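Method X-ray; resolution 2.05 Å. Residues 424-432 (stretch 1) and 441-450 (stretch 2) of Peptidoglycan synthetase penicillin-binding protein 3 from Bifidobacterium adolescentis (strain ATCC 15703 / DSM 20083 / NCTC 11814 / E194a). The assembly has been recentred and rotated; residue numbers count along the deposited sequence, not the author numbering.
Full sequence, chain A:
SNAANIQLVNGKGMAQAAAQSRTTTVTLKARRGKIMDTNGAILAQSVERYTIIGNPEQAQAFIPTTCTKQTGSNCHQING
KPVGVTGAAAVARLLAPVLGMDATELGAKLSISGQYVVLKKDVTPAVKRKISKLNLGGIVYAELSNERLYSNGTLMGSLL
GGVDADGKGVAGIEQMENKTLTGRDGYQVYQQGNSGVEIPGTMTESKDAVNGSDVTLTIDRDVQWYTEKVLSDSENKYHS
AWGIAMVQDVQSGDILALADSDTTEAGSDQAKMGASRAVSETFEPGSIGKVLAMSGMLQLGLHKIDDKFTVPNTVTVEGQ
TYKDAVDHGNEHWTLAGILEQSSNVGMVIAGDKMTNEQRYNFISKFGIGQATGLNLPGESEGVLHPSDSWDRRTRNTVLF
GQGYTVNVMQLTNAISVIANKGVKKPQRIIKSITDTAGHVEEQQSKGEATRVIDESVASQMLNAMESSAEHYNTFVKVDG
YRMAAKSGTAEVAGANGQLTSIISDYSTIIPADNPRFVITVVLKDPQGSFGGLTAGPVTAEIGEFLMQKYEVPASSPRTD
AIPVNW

Stretch 1, residues 424-432: KKPQRIIKS
Stretch 2, residues 441-450: EEQQSKGEAT

How do the two stretches run? They run antiparallel and are mostly extended, with breaks at Ile-429 (phi/psi -124/-23) and Lys-431 (-83/-47), their end-to-end directions 175° apart, and they bury 626 Å² between them. At one end Lys-424 and Thr-450 form a hydrogen-bonded pair, CA atoms 5.4 Å apart: Lys-424 N donates to Thr-450 O (2.9 Å), and Thr-450 N to Lys-424 O (3.0 Å). At the other, Ser-432 faces Glu-442 as a non-hydrogen-bonded pair, CA atoms 4.2 Å apart, and Gln-443 N donates almost linearly to Lys-431 O (2.7 Å).

What does Arg-428, with 73 Å² covered, contribute? Its backbone is extended (phi/psi -133/137) and its CB points toward stretch 2. The chi angles t, t, p and 147° bring NH1 to Gln-443 O (2.7 Å), a hydrogen bond at the guanidinium edge. NH1 also forms a salt bridge with Glu-442 OE1 (3.3 Å), though the hydrogen bond within it is weak. A long, charged side chain thus serves a backbone carbonyl and a carboxylate together.

Why does Pro-426 suit its place? Between the paired ends, its CB points toward stretch 2, and its CG-endo ring (phi/psi -65/137) offers carbon surface, with 70 Å² of the residue covered by stretch 2. Its CB lies 3.9 Å from Ser-445 CB, and its CG 3.5 Å from Gly-447 O. Gly-447 has phi 73°, a value that favours glycine. Beside the proline, Ser-445 (chi1 m) donates from OG to Gln-427 O (2.9 Å).

How is Gln-443 folded into the contact? It has phi/psi -100/147 and chi angles m, m and -65°, and 67 Å² of it is covered by stretch 1. Its CG packs 4.0 Å from Ile-430 CG2 and 3.7 Å from Ser-432 CA. The amide turns back along its own stretch, where NE2 donates to Glu-441 O (2.7 Å) and Glu-441 OE2 (2.8 Å), so the side chain combines aliphatic packing with an NE2 that is hydrogen-bonded twice.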

# COMPACT_ATOMS: atom_id res chain seq x y z
N LYS A 424 -16.52 -12.75 0.78
CA LYS A 424 -15.59 -11.63 0.94
C LYS A 424 -14.34 -12.09 1.66
O LYS A 424 -14.41 -12.62 2.78
CB LYS A 424 -16.24 -10.47 1.72
CG LYS A 424 -15.31 -9.23 1.84
CD LYS A 424 -16.07 -7.98 2.25
CE LYS A 424 -16.50 -8.01 3.70
NZ LYS A 424 -15.34 -7.97 4.63
N LYS A 425 -13.18 -11.89 1.03
CA LYS A 425 -11.90 -12.14 1.69
C LYS A 425 -11.27 -10.87 2.22
O LYS A 425 -11.50 -9.79 1.70
CB LYS A 425 -10.94 -12.81 0.72
CG LYS A 425 -11.22 -14.29 0.49
CD LYS A 425 -10.03 -14.95 -0.16
CE LYS A 425 -10.20 -16.44 -0.23
NZ LYS A 425 -9.18 -17.02 -1.13
N PRO A 426 -10.45 -10.99 3.28
CA PRO A 426 -9.65 -9.82 3.63
C PRO A 426 -8.68 -9.53 2.48
O PRO A 426 -8.10 -10.46 1.93
CB PRO A 426 -8.90 -10.27 4.89
CG PRO A 426 -8.86 -11.77 4.79
CD PRO A 426 -10.14 -12.16 4.12
N GLN A 427 -8.52 -8.28 2.09
CA GLN A 427 -7.54 -7.98 1.04
C GLN A 427 -6.13 -8.13 1.57
O GLN A 427 -5.91 -8.07 2.78
CB GLN A 427 -7.75 -6.56 0.51
CG GLN A 427 -9.00 -6.45 -0.34
CD GLN A 427 -9.60 -5.07 -0.26
OE1 GLN A 427 -9.81 -4.53 0.85
NE2 GLN A 427 -9.89 -4.48 -1.41
N ARG A 428 -5.19 -8.33 0.65
CA ARG A 428 -3.78 -8.50 1.04
C ARG A 428 -2.88 -7.64 0.17
O ARG A 428 -3.06 -7.57 -1.03
CB ARG A 428 -3.34 -9.97 0.91
CG ARG A 428 -1.98 -10.24 1.53
CD ARG A 428 -1.69 -11.75 1.62
NE ARG A 428 -1.58 -12.36 0.29
CZ ARG A 428 -0.78 -13.37 -0.03
NH1 ARG A 428 0.02 -13.92 0.88
NH2 ARG A 428 -0.77 -13.84 -1.27
N ILE A 429 -1.90 -6.98 0.79
CA ILE A 429 -0.89 -6.28 0.03
C ILE A 429 0.53 -6.76 0.40
O ILE A 429 1.47 -6.61 -0.40
CB ILE A 429 -1.01 -4.75 0.18
CG1 ILE A 429 -0.21 -4.03 -0.92
CG2 ILE A 429 -0.61 -4.31 1.58
CD1 ILE A 429 -0.51 -2.55 -1.02
N ILE A 430 0.68 -7.32 1.60
CA ILE A 430 1.94 -7.95 1.98
C ILE A 430 1.87 -9.46 1.73
O ILE A 430 1.13 -10.17 2.40
CB ILE A 430 2.29 -7.71 3.48
CG1 ILE A 430 2.32 -6.22 3.80
CG2 ILE A 430 3.62 -8.37 3.83
CD1 ILE A 430 3.28 -5.40 2.94
N LYS A 431 2.61 -9.94 0.74
CA LYS A 431 2.54 -11.33 0.32
C LYS A 431 3.41 -12.24 1.20
O LYS A 431 2.96 -13.30 1.65
CB LYS A 431 2.99 -11.42 -1.14
CG LYS A 431 3.29 -12.80 -1.70
CD LYS A 431 3.44 -12.67 -3.21
CE LYS A 431 3.91 -13.94 -3.84
NZ LYS A 431 4.07 -13.77 -5.31
N SER A 432 4.65 -11.82 1.45
CA SER A 432 5.55 -12.64 2.26
C SER A 432 6.66 -11.85 2.95
O SER A 432 6.91 -10.69 2.62
CB SER A 432 6.15 -13.79 1.45
OG SER A 432 6.96 -13.32 0.39
N GLU A 441 8.36 -16.70 4.46
CA GLU A 441 7.11 -17.00 5.16
C GLU A 441 5.94 -16.24 4.54
O GLU A 441 5.86 -15.01 4.68
CB GLU A 441 7.23 -16.65 6.64
CG GLU A 441 5.94 -16.85 7.41
CD GLU A 441 6.01 -16.31 8.83
OE1 GLU A 441 6.34 -17.10 9.75
OE2 GLU A 441 5.76 -15.10 9.03
N GLU A 442 5.04 -16.95 3.88
CA GLU A 442 3.87 -16.32 3.27
C GLU A 442 3.06 -15.65 4.36
O GLU A 442 2.91 -16.20 5.45
CB GLU A 442 3.00 -17.31 2.50
CG GLU A 442 1.83 -16.63 1.79
CD GLU A 442 0.87 -17.60 1.13
OE1 GLU A 442 -0.01 -17.13 0.37
OE2 GLU A 442 0.98 -18.82 1.37
N GLN A 443 2.55 -14.45 4.09
CA GLN A 443 1.77 -13.73 5.07
C GLN A 443 0.28 -13.89 4.76
O GLN A 443 -0.11 -14.00 3.60
CB GLN A 443 2.17 -12.26 5.09
CG GLN A 443 3.64 -12.03 5.41
CD GLN A 443 4.02 -12.59 6.77
OE1 GLN A 443 3.54 -12.13 7.80
NE2 GLN A 443 4.88 -13.62 6.77
N GLN A 444 -0.54 -13.91 5.79
CA GLN A 444 -1.98 -13.96 5.59
C GLN A 444 -2.65 -12.90 6.44
O GLN A 444 -2.39 -12.80 7.64
CB GLN A 444 -2.54 -15.35 5.90
CG GLN A 444 -2.04 -16.46 4.97
CD GLN A 444 -2.39 -16.23 3.49
OE1 GLN A 444 -1.71 -16.74 2.60
NE2 GLN A 444 -3.45 -15.46 3.24
N SER A 445 -3.50 -12.10 5.81
CA SER A 445 -4.20 -11.03 6.52
C SER A 445 -5.02 -11.57 7.69
O SER A 445 -5.46 -12.72 7.68
CB SER A 445 -5.09 -10.24 5.55
OG SER A 445 -4.29 -9.38 4.74
N LYS A 446 -5.18 -10.74 8.71
CA LYS A 446 -6.00 -11.08 9.87
C LYS A 446 -7.46 -11.16 9.42
O LYS A 446 -7.81 -10.66 8.36
CB LYS A 446 -5.84 -10.03 10.97
N GLY A 447 -8.30 -11.81 10.22
CA GLY A 447 -9.70 -11.95 9.86
C GLY A 447 -9.91 -12.95 8.74
O GLY A 447 -9.01 -13.23 7.94
N GLU A 448 -11.12 -13.50 8.66
CA GLU A 448 -11.37 -14.61 7.77
C GLU A 448 -12.32 -14.31 6.61
O GLU A 448 -13.03 -13.30 6.61
CB GLU A 448 -11.90 -15.81 8.56
CG GLU A 448 -12.80 -15.42 9.71
CD GLU A 448 -12.91 -16.52 10.76
OE1 GLU A 448 -13.39 -17.62 10.42
OE2 GLU A 448 -12.51 -16.28 11.92
N ALA A 449 -12.29 -15.19 5.62
CA ALA A 449 -13.28 -15.16 4.56
C ALA A 449 -14.67 -15.31 5.18
O ALA A 449 -14.87 -16.11 6.08
CB ALA A 449 -13.02 -16.28 3.57
N THR A 450 -15.64 -14.52 4.72
CA THR A 450 -17.00 -14.65 5.22
C THR A 450 -17.97 -14.69 4.06
O THR A 450 -17.78 -13.99 3.06
CB THR A 450 -17.39 -13.46 6.14
OG1 THR A 450 -17.49 -12.26 5.36
CG2 THR A 450 -16.35 -13.26 7.22
O HOH W 1 -14.14 -10.73 5.01